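Local coordinates for protein HP0420 homologue (Helicobacter felis, PDB 3LW3) that is of unknown function but adopts a hotdog fold, which suggests a possible relation to the acyl-thioester enzymes and binding proteins that share this architecture, at residues B[36-46]-B[91-102]; B[61-72]-B[124-132]. All coordinates share one frame; numbering follows the deposited sequence.

Contact 1: B[36-46]-B[91-102]; sequences GKATVCLTPKE and EIKQEIYFNATI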
loop_
_atom_site.group_PDB
_atom_site.type_symbol
_atom_site.label_atom_id
_atom_site.label_comp_id
_atom_site.label_asym_id
_atom_site.label_seq_id
_atom_site.Cartn_x
_atom_site.Cartn_y
_atom_site.Cartn_z
ATOM N N GLY B 36 15.439 -15.235 0.005
ATOM C CA GLY B 36 15.512 -13.826 -0.372
ATOM C C GLY B 36 14.395 -13.385 -1.349
ATOM O O GLY B 36 14.481 -12.280 -1.910
ATOM N N LYS B 37 13.394 -14.242 -1.573
ATOM C CA LYS B 37 12.263 -13.950 -2.485
ATOM C C LYS B 37 10.925 -14.301 -1.833
ATOM O O LYS B 37 10.848 -15.074 -0.865
ATOM C CB LYS B 37 12.368 -14.783 -3.761
ATOM C CG LYS B 37 13.670 -14.591 -4.523
ATOM C CD LYS B 37 13.779 -15.572 -5.686
ATOM C CE LYS B 37 15.157 -15.467 -6.385
ATOM N NZ LYS B 37 15.342 -16.583 -7.388
ATOM N N ALA B 38 9.858 -13.795 -2.447
ATOM C CA ALA B 38 8.487 -14.206 -2.133
ATOM C C ALA B 38 7.600 -13.880 -3.306
ATOM O O ALA B 38 7.864 -12.933 -4.075
ATOM C CB ALA B 38 7.985 -13.500 -0.904
ATOM N N THR B 39 6.517 -14.637 -3.412
ATOM C CA THR B 39 5.462 -14.342 -4.410
ATOM C C THR B 39 4.131 -14.363 -3.697
ATOM O O THR B 39 3.845 -15.279 -2.926
ATOM C CB THR B 39 5.435 -15.379 -5.543
ATOM O OG1 THR B 39 6.639 -15.324 -6.295
ATOM C CG2 THR B 39 4.317 -15.152 -6.480
ATOM N N VAL B 40 3.318 -13.346 -3.945
ATOM C CA VAL B 40 1.914 -13.348 -3.533
ATOM C C VAL B 40 1.060 -13.129 -4.764
ATOM O O VAL B 40 1.533 -12.560 -5.791
ATOM C CB VAL B 40 1.623 -12.284 -2.448
ATOM C CG1 VAL B 40 2.653 -12.367 -1.306
ATOM C CG2 VAL B 40 1.563 -10.875 -3.037
ATOM N N CYS B 41 -0.213 -13.491 -4.667
ATOM C CA CYS B 41 -1.124 -13.343 -5.784
ATOM C C CYS B 41 -2.390 -12.575 -5.374
ATOM O O CYS B 41 -3.092 -12.957 -4.430
ATOM C CB CYS B 41 -1.508 -14.704 -6.349
ATOM S SG CYS B 41 -2.553 -14.520 -7.829
ATOM N N LEU B 42 -2.647 -11.476 -6.067
ATOM C CA LEU B 42 -3.842 -10.674 -5.831
ATOM C C LEU B 42 -4.870 -10.907 -6.919
ATOM O O LEU B 42 -4.610 -10.644 -8.077
ATOM C CB LEU B 42 -3.487 -9.193 -5.795
ATOM C CG LEU B 42 -4.671 -8.221 -5.741
ATOM C CD1 LEU B 42 -5.390 -8.352 -4.458
ATOM C CD2 LEU B 42 -4.216 -6.788 -5.968
ATOM N N THR B 43 -6.030 -11.399 -6.513
ATOM C CA THR B 43 -7.209 -11.456 -7.384
ATOM C C THR B 43 -8.229 -10.406 -6.870
ATOM O O THR B 43 -8.884 -10.599 -5.839
ATOM C CB THR B 43 -7.720 -12.912 -7.490
ATOM O OG1 THR B 43 -7.680 -13.548 -6.186
ATOM C CG2 THR B 43 -6.768 -13.710 -8.379
ATOM N N PRO B 44 -8.242 -9.211 -7.518
ATOM C CA PRO B 44 -8.943 -8.105 -6.851
ATOM C C PRO B 44 -10.425 -8.372 -6.656
ATOM O O PRO B 44 -11.038 -8.977 -7.540
ATOM C CB PRO B 44 -8.738 -6.945 -7.811
ATOM C CG PRO B 44 -7.422 -7.243 -8.482
ATOM C CD PRO B 44 -7.474 -8.737 -8.683
ATOM N N LYS B 45 -10.955 -7.906 -5.527
ATOM C CA LYS B 45 -12.378 -8.057 -5.151
ATOM C C LYS B 45 -13.109 -6.724 -5.281
ATOM O O LYS B 45 -12.478 -5.643 -5.275
ATOM C CB LYS B 45 -12.503 -8.561 -3.714
ATOM C CG LYS B 45 -11.762 -9.916 -3.435
ATOM C CD LYS B 45 -12.079 -10.929 -4.538
ATOM C CE LYS B 45 -11.401 -12.313 -4.228
ATOM N NZ LYS B 45 -9.895 -12.226 -4.010
ATOM N N GLU B 46 -14.437 -6.785 -5.416
ATOM C CA GLU B 46 -15.219 -5.564 -5.559
ATOM C C GLU B 46 -14.919 -4.509 -4.501
ATOM O O GLU B 46 -14.830 -3.315 -4.845
ATOM C CB GLU B 46 -16.708 -5.875 -5.605
ATOM C CG GLU B 46 -17.107 -6.339 -6.972
ATOM C CD GLU B 46 -18.492 -7.004 -7.007
ATOM O OE1 GLU B 46 -19.399 -6.524 -6.268
ATOM O OE2 GLU B 46 -18.659 -8.004 -7.765
ATOM N N GLU B 91 -8.432 -4.403 -13.203
ATOM C CA GLU B 91 -9.860 -4.672 -12.978
ATOM C C GLU B 91 -10.025 -5.902 -12.126
ATOM O O GLU B 91 -9.106 -6.745 -12.042
ATOM C CB GLU B 91 -10.573 -4.934 -14.325
ATOM C CG GLU B 91 -10.555 -3.774 -15.279
ATOM C CD GLU B 91 -11.080 -4.197 -16.654
ATOM O OE1 GLU B 91 -10.260 -4.372 -17.582
ATOM O OE2 GLU B 91 -12.309 -4.379 -16.773
ATOM N N ILE B 92 -11.222 -6.073 -11.539
ATOM C CA ILE B 92 -11.518 -7.324 -10.851
ATOM C C ILE B 92 -11.367 -8.478 -11.820
ATOM O O ILE B 92 -11.431 -8.302 -13.030
ATOM C CB ILE B 92 -12.929 -7.315 -10.221
ATOM C CG1 ILE B 92 -13.956 -6.993 -11.290
ATOM C CG2 ILE B 92 -12.987 -6.349 -9.003
ATOM C CD1 ILE B 92 -15.396 -7.192 -10.799
ATOM N N LYS B 93 -11.109 -9.655 -11.267
ATOM C CA LYS B 93 -10.906 -10.885 -12.052
ATOM C C LYS B 93 -9.508 -11.018 -12.607
ATOM O O LYS B 93 -9.109 -12.134 -12.940
ATOM C CB LYS B 93 -11.939 -11.081 -13.182
ATOM C CG LYS B 93 -13.382 -11.247 -12.702
ATOM C CD LYS B 93 -14.277 -11.617 -13.889
ATOM C CE LYS B 93 -15.771 -11.433 -13.595
ATOM N NZ LYS B 93 -16.693 -11.873 -14.736
ATOM N N GLN B 94 -8.734 -9.930 -12.683
ATOM C CA GLN B 94 -7.349 -10.096 -13.121
ATOM C C GLN B 94 -6.490 -10.678 -12.002
ATOM O O GLN B 94 -6.399 -10.077 -10.949
ATOM C CB GLN B 94 -6.762 -8.756 -13.591
ATOM C CG GLN B 94 -7.380 -8.181 -14.862
ATOM C CD GLN B 94 -6.590 -6.972 -15.355
ATOM O OE1 GLN B 94 -7.050 -5.818 -15.238
ATOM N NE2 GLN B 94 -5.377 -7.222 -15.904
ATOM N N GLU B 95 -5.800 -11.784 -12.262
ATOM C CA GLU B 95 -4.807 -12.325 -11.316
ATOM C C GLU B 95 -3.472 -11.615 -11.469
ATOM O O GLU B 95 -2.831 -11.726 -12.518
ATOM C CB GLU B 95 -4.543 -13.800 -11.605
ATOM C CG GLU B 95 -5.695 -14.659 -11.260
ATOM C CD GLU B 95 -5.331 -16.133 -11.321
ATOM O OE1 GLU B 95 -4.177 -16.490 -11.745
ATOM O OE2 GLU B 95 -6.209 -16.913 -10.911
ATOM N N ILE B 96 -3.046 -10.905 -10.436
ATOM C CA ILE B 96 -1.706 -10.231 -10.470
ATOM C C ILE B 96 -0.693 -10.920 -9.538
ATOM O O ILE B 96 -0.932 -10.953 -8.314
ATOM C CB ILE B 96 -1.829 -8.766 -10.022
ATOM C CG1 ILE B 96 -3.002 -8.088 -10.727
ATOM C CG2 ILE B 96 -0.557 -8.008 -10.315
ATOM C CD1 ILE B 96 -2.864 -8.134 -12.280
ATOM N N TYR B 97 0.391 -11.471 -10.096
ATOM C CA TYR B 97 1.462 -12.087 -9.274
ATOM C C TYR B 97 2.545 -11.057 -8.935
ATOM O O TYR B 97 3.138 -10.434 -9.835
ATOM C CB TYR B 97 2.079 -13.264 -10.032
ATOM C CG TYR B 97 1.176 -14.462 -10.030
ATOM C CD1 TYR B 97 1.205 -15.381 -8.984
ATOM C CD2 TYR B 97 0.247 -14.633 -11.052
ATOM C CE1 TYR B 97 0.369 -16.487 -8.956
ATOM C CE2 TYR B 97 -0.607 -15.708 -11.032
ATOM C CZ TYR B 97 -0.524 -16.639 -9.997
ATOM O OH TYR B 97 -1.385 -17.714 -9.986
ATOM N N PHE B 98 2.781 -10.858 -7.636
ATOM C CA PHE B 98 3.851 -9.962 -7.216
ATOM C C PHE B 98 5.039 -10.764 -6.738
ATOM O O PHE B 98 4.935 -11.513 -5.759
ATOM C CB PHE B 98 3.405 -9.038 -6.081
ATOM C CG PHE B 98 2.308 -8.066 -6.499
ATOM C CD1 PHE B 98 2.623 -6.769 -6.933
ATOM C CD2 PHE B 98 0.969 -8.447 -6.468
ATOM C CE1 PHE B 98 1.618 -5.893 -7.302
ATOM C CE2 PHE B 98 -0.051 -7.515 -6.870
ATOM C CZ PHE B 98 0.295 -6.263 -7.242
ATOM N N ASN B 99 6.166 -10.585 -7.420
ATOM C CA ASN B 99 7.408 -11.323 -7.144
ATOM C C ASN B 99 8.434 -10.362 -6.537
ATOM O O ASN B 99 8.848 -9.415 -7.218
ATOM C CB ASN B 99 7.937 -11.905 -8.461
ATOM C CG ASN B 99 6.919 -12.810 -9.151
ATOM O OD1 ASN B 99 6.262 -13.626 -8.499
ATOM N ND2 ASN B 99 6.750 -12.644 -10.472
ATOM N N ALA B 100 8.796 -10.600 -5.274
ATOM C CA ALA B 100 9.757 -9.764 -4.530
ATOM C C ALA B 100 11.121 -10.451 -4.537
ATOM O O ALA B 100 11.232 -11.679 -4.330
ATOM C CB ALA B 100 9.313 -9.609 -3.129
ATOM N N THR B 101 12.170 -9.655 -4.615
ATOM C CA THR B 101 13.545 -10.162 -4.506
ATOM C C THR B 101 14.366 -9.128 -3.731
ATOM O O THR B 101 14.367 -7.928 -4.060
ATOM C CB THR B 101 14.195 -10.384 -5.891
ATOM O OG1 THR B 101 13.379 -11.219 -6.722
ATOM C CG2 THR B 101 15.668 -10.982 -5.753
ATOM N N ILE B 102 15.096 -9.559 -2.707
ATOM C CA ILE B 102 15.968 -8.611 -1.972
ATOM C C ILE B 102 17.095 -8.181 -2.919
ATOM O O ILE B 102 17.709 -9.044 -3.589
ATOM C CB ILE B 102 16.641 -9.307 -0.764
ATOM C CG1 ILE B 102 15.581 -9.751 0.286
ATOM C CG2 ILE B 102 17.661 -8.398 -0.143
ATOM C CD1 ILE B 102 16.125 -10.728 1.285
#
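Strands 37-42 and 96-102 are antiparallel neighbours in the curved sheet of the hotdog fold, their axes 4.7 Å apart at an angle of 165°. Three hydrogen-bonded pairs, Ala38-Ala100, Val40-Phe98 and Leu42-Ile96, each exchange two backbone bonds; the shortest include Ile96 N to Leu42 O at 2.8 Å. The longest is Ala38 N to Ala100 O at 3.1 Å. Ile102 N to Gly36 O adds a seventh. The non-hydrogen-bonded pairs put Lys37, Thr39, Cys41, Tyr97, Asn99 and Thr101 on the face turned from the helix. There Cys41 SG sits over one face of the Tyr97 ring, 3.7 Å from its centroid and 16° off the normal, a sulfur-aromatic contact; with SG anti to the backbone N (chi1 -176°), the sulfur is carried above the ring. Thr39 CG2 meets the edge of the same ring. Thr39 and Asn99 run side by side, and Thr39 OG1 donates to Asn99 OD1 at 2.8 Å, with the donor tilted out of the carbonyl plane. On the helix-facing side, Val40 CG2 touches Phe98 CB at 4.0 Å, while Leu42 CB reaches the Phe98 ring at its edge, in plane; Val40 also packs on Phe66 and Phe98 on Ala63 of helix 57-72. The chemistry therefore divides by face: aliphatic and phenyl groups turn to the helix, whereas the opposite face combines a polar side-chain bond with a sulfur lying over the face of a phenol ring.

Contact 2: B[61-72]-B[124-132]; sequences VGAASFAALCAL and FEGDFEILV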
loop_
_atom_site.group_PDB
_atom_site.type_symbol
_atom_site.label_atom_id
_atom_site.label_comp_id
_atom_site.label_asym_id
_atom_site.label_seq_id
_atom_site.Cartn_x
_atom_site.Cartn_y
_atom_site.Cartn_z
ATOM N N VAL B 61 -0.480 -1.496 -4.171
ATOM C CA VAL B 61 0.730 -1.284 -3.383
ATOM C C VAL B 61 0.705 -2.187 -2.116
ATOM O O VAL B 61 1.734 -2.669 -1.703
ATOM C CB VAL B 61 0.897 0.182 -3.078
ATOM C CG1 VAL B 61 2.123 0.394 -2.190
ATOM C CG2 VAL B 61 0.957 0.971 -4.420
ATOM N N GLY B 62 -0.459 -2.394 -1.516
ATOM C CA GLY B 62 -0.605 -3.224 -0.310
ATOM C C GLY B 62 -0.131 -4.648 -0.610
ATOM O O GLY B 62 0.634 -5.215 0.151
ATOM N N ALA B 63 -0.539 -5.200 -1.764
ATOM C CA ALA B 63 -0.091 -6.548 -2.157
ATOM C C ALA B 63 1.453 -6.578 -2.348
ATOM O O ALA B 63 2.140 -7.491 -1.856
ATOM C CB ALA B 63 -0.800 -6.974 -3.428
ATOM N N ALA B 64 1.985 -5.556 -3.035
ATOM C CA ALA B 64 3.425 -5.454 -3.302
ATOM C C ALA B 64 4.180 -5.375 -1.974
ATOM O O ALA B 64 5.212 -6.040 -1.765
ATOM C CB ALA B 64 3.707 -4.244 -4.137
ATOM N N SER B 65 3.640 -4.590 -1.052
ATOM C CA SER B 65 4.216 -4.392 0.295
ATOM C C SER B 65 4.349 -5.714 1.075
ATOM O O SER B 65 5.396 -6.024 1.648
ATOM C CB SER B 65 3.370 -3.376 1.109
ATOM O OG SER B 65 3.436 -2.069 0.558
ATOM N N PHE B 66 3.274 -6.488 1.077
ATOM C CA PHE B 66 3.263 -7.787 1.688
ATOM C C PHE B 66 4.306 -8.680 1.047
ATOM O O PHE B 66 5.098 -9.294 1.777
ATOM C CB PHE B 66 1.866 -8.372 1.596
ATOM C CG PHE B 66 1.716 -9.732 2.208
ATOM C CD1 PHE B 66 2.285 -10.056 3.444
ATOM C CD2 PHE B 66 0.910 -10.672 1.585
ATOM C CE1 PHE B 66 2.107 -11.324 4.003
ATOM C CE2 PHE B 66 0.697 -11.917 2.128
ATOM C CZ PHE B 66 1.328 -12.273 3.337
ATOM N N ALA B 67 4.346 -8.771 -0.290
ATOM C CA ALA B 67 5.424 -9.566 -0.972
ATOM C C ALA B 67 6.833 -9.145 -0.465
ATOM O O ALA B 67 7.677 -9.996 -0.115
ATOM C CB ALA B 67 5.413 -9.409 -2.495
ATOM N N ALA B 68 7.061 -7.829 -0.472
ATOM C CA ALA B 68 8.355 -7.253 -0.047
ATOM C C ALA B 68 8.712 -7.728 1.378
ATOM O O ALA B 68 9.799 -8.235 1.609
ATOM C CB ALA B 68 8.299 -5.743 -0.123
ATOM N N LEU B 69 7.787 -7.590 2.329
ATOM C CA LEU B 69 8.023 -8.031 3.723
ATOM C C LEU B 69 8.311 -9.538 3.778
ATOM O O LEU B 69 9.198 -9.964 4.500
ATOM C CB LEU B 69 6.861 -7.622 4.624
ATOM C CG LEU B 69 6.849 -6.116 4.913
ATOM C CD1 LEU B 69 5.488 -5.530 5.461
ATOM C CD2 LEU B 69 7.987 -5.826 5.900
ATOM N N CYS B 70 7.575 -10.341 3.007
ATOM C CA CYS B 70 7.793 -11.784 3.001
ATOM C C CYS B 70 9.157 -12.226 2.433
ATOM O O CYS B 70 9.713 -13.256 2.851
ATOM C CB CYS B 70 6.671 -12.486 2.246
ATOM S SG CYS B 70 5.077 -12.400 3.037
ATOM N N ALA B 71 9.713 -11.462 1.514
ATOM C CA ALA B 71 11.011 -11.791 0.939
ATOM C C ALA B 71 12.126 -11.743 1.991
ATOM O O ALA B 71 13.066 -12.544 1.928
ATOM C CB ALA B 71 11.359 -10.789 -0.221
ATOM N N LEU B 72 12.027 -10.775 2.895
ATOM C CA LEU B 72 13.001 -10.636 3.990
ATOM C C LEU B 72 12.603 -11.515 5.197
ATOM O O LEU B 72 13.463 -12.135 5.843
ATOM C CB LEU B 72 13.120 -9.175 4.416
ATOM C CG LEU B 72 14.086 -8.911 5.555
ATOM C CD1 LEU B 72 15.437 -9.358 5.081
ATOM C CD2 LEU B 72 14.030 -7.443 5.847
ATOM N N PHE B 124 3.328 -3.675 -12.762
ATOM C CA PHE B 124 3.727 -2.953 -11.548
ATOM C C PHE B 124 5.219 -3.148 -11.344
ATOM O O PHE B 124 5.760 -4.241 -11.563
ATOM C CB PHE B 124 2.965 -3.519 -10.337
ATOM C CG PHE B 124 3.388 -2.929 -9.023
ATOM C CD1 PHE B 124 2.757 -1.773 -8.533
ATOM C CD2 PHE B 124 4.440 -3.486 -8.297
ATOM C CE1 PHE B 124 3.158 -1.197 -7.339
ATOM C CE2 PHE B 124 4.840 -2.914 -7.092
ATOM C CZ PHE B 124 4.184 -1.791 -6.605
ATOM N N GLU B 125 5.887 -2.100 -10.885
ATOM C CA GLU B 125 7.287 -2.291 -10.443
ATOM C C GLU B 125 7.600 -1.334 -9.284
ATOM O O GLU B 125 7.114 -0.183 -9.280
ATOM C CB GLU B 125 8.251 -2.134 -11.624
ATOM C CG GLU B 125 8.361 -0.717 -12.126
ATOM C CD GLU B 125 8.959 -0.557 -13.558
ATOM O OE1 GLU B 125 9.592 -1.504 -14.097
ATOM O OE2 GLU B 125 8.790 0.545 -14.123
ATOM N N GLY B 126 8.338 -1.804 -8.280
ATOM C CA GLY B 126 8.680 -0.939 -7.178
ATOM C C GLY B 126 9.875 -1.376 -6.384
ATOM O O GLY B 126 10.187 -2.558 -6.402
ATOM N N ASP B 127 10.516 -0.430 -5.702
ATOM C CA ASP B 127 11.553 -0.722 -4.698
ATOM C C ASP B 127 11.063 -0.305 -3.309
ATOM O O ASP B 127 10.540 0.811 -3.142
ATOM C CB ASP B 127 12.868 -0.015 -5.046
ATOM C CG ASP B 127 13.483 -0.571 -6.314
ATOM O OD1 ASP B 127 13.662 -1.792 -6.382
ATOM O OD2 ASP B 127 13.731 0.178 -7.287
ATOM N N PHE B 128 11.194 -1.198 -2.338
ATOM C CA PHE B 128 10.756 -0.957 -0.966
ATOM C C PHE B 128 11.989 -0.949 -0.064
ATOM O O PHE B 128 12.878 -1.776 -0.232
ATOM C CB PHE B 128 9.809 -2.065 -0.496
ATOM C CG PHE B 128 8.519 -2.091 -1.269
ATOM C CD1 PHE B 128 7.386 -1.515 -0.747
ATOM C CD2 PHE B 128 8.489 -2.626 -2.570
ATOM C CE1 PHE B 128 6.207 -1.484 -1.497
ATOM C CE2 PHE B 128 7.334 -2.613 -3.316
ATOM C CZ PHE B 128 6.197 -2.006 -2.791
ATOM N N GLU B 129 12.023 -0.051 0.896
ATOM C CA GLU B 129 13.104 -0.041 1.870
ATOM C C GLU B 129 12.461 -0.548 3.157
ATOM O O GLU B 129 11.350 -0.103 3.523
ATOM C CB GLU B 129 13.680 1.359 2.067
ATOM C CG GLU B 129 14.037 2.067 0.766
ATOM C CD GLU B 129 15.189 1.437 0.020
ATOM O OE1 GLU B 129 16.058 0.858 0.713
ATOM O OE2 GLU B 129 15.228 1.520 -1.258
ATOM N N ILE B 130 13.138 -1.488 3.827
ATOM C CA ILE B 130 12.641 -2.104 5.025
ATOM C C ILE B 130 13.648 -1.933 6.133
ATOM O O ILE B 130 14.825 -2.160 5.898
ATOM C CB ILE B 130 12.300 -3.612 4.822
ATOM C CG1 ILE B 130 11.159 -3.779 3.767
ATOM C CG2 ILE B 130 12.007 -4.254 6.171
ATOM C CD1 ILE B 130 10.930 -5.213 3.324
ATOM N N LEU B 131 13.192 -1.487 7.307
ATOM C CA LEU B 131 14.053 -1.352 8.502
ATOM C C LEU B 131 13.817 -2.523 9.478
ATOM O O LEU B 131 12.667 -2.971 9.666
ATOM C CB LEU B 131 13.794 -0.033 9.238
ATOM C CG LEU B 131 13.975 1.291 8.499
ATOM C CD1 LEU B 131 13.791 2.460 9.458
ATOM C CD2 LEU B 131 15.324 1.369 7.756
ATOM N N VAL B 132 14.891 -3.009 10.108
ATOM C CA VAL B 132 14.757 -4.108 11.045
ATOM C C VAL B 132 15.238 -3.613 12.391
ATOM O O VAL B 132 16.285 -2.993 12.476
ATOM C CB VAL B 132 15.554 -5.337 10.597
ATOM C CG1 VAL B 132 15.460 -6.432 11.637
ATOM C CG2 VAL B 132 15.038 -5.847 9.234
#
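Helix 61-72 lies across strand 124-132 with an axis separation of 9.4 Å and a signed crossing angle of -52°, and the backbones come nearest at Ala68 and Phe128, whose CA atoms are 6.8 Å apart. Phe124, Phe128, Ile130 and Val132 turn toward the helix, the alternation being interrupted by Gly126, which has no side chain; the helix answers with Val61, Ala64, Ser65, Ala68, Leu69 and Leu72. Ala64 CB serves two rings, lying 3.4 Å from Phe124 CE2 and 3.6 Å from Phe128 CZ. One turn on, Ala68 CB makes an off-centre CH-pi contact with Phe128, 4.3 Å from the ring centroid and 29° off its normal. Ser65 OG approaches Phe128 CE1 obliquely, yet its polar need is met within the helix: OG donates to Val61 O at 2.9 Å from above the carbonyl plane, and that oxygen also accepts from Ser65 N. With OG beside its own backbone N (chi1 -67°), the hydroxyl is turned back along the helix toward this carbonyl. Farther along, Ile130 CD1 packs against Ala68 O and meets Leu69 CD2 at 4.0 Å. Leu72 CD2 runs alongside Ile130 CG2, the two side chains pointing oppositely, and the same methyl meets Val132 CG2 end on, 3.9 Å away. Phe124 continues the packing edge-to-face with Phe98, and Val61 and Ser65 also touch Met82 and Ala57 of the second subunit. Small helix residues against phenyl rings give way to branched aliphatic pairs toward the C-terminal end, so the helix is held on the sheet by apolar packing, with the one hydroxyl among the touching side chains already bonded to its own helix.

Contacts 1 and 2 have centres 12 Å apart and share one antiparallel sheet: strand 109-118 separates strand 96-105 of contact 1 from strand 121-132 of contact 2. Their segments alternate along the chain, in the order 36-46, 61-72, 91-102, 124-132. Helix 57-72 joins them physically, since Ala38 CB lies 3.6 Å from Cys70 CB, and Phe98 CE2 is 3.6 Å from Ala63 CB. Contact 1 thus supplies pairing between neighbouring strands, while contact 2 supplies helix-on-sheet packing, and together they describe the hotdog layout of a long helix wrapped by a curved sheet, with a second subunit adjoining the helix.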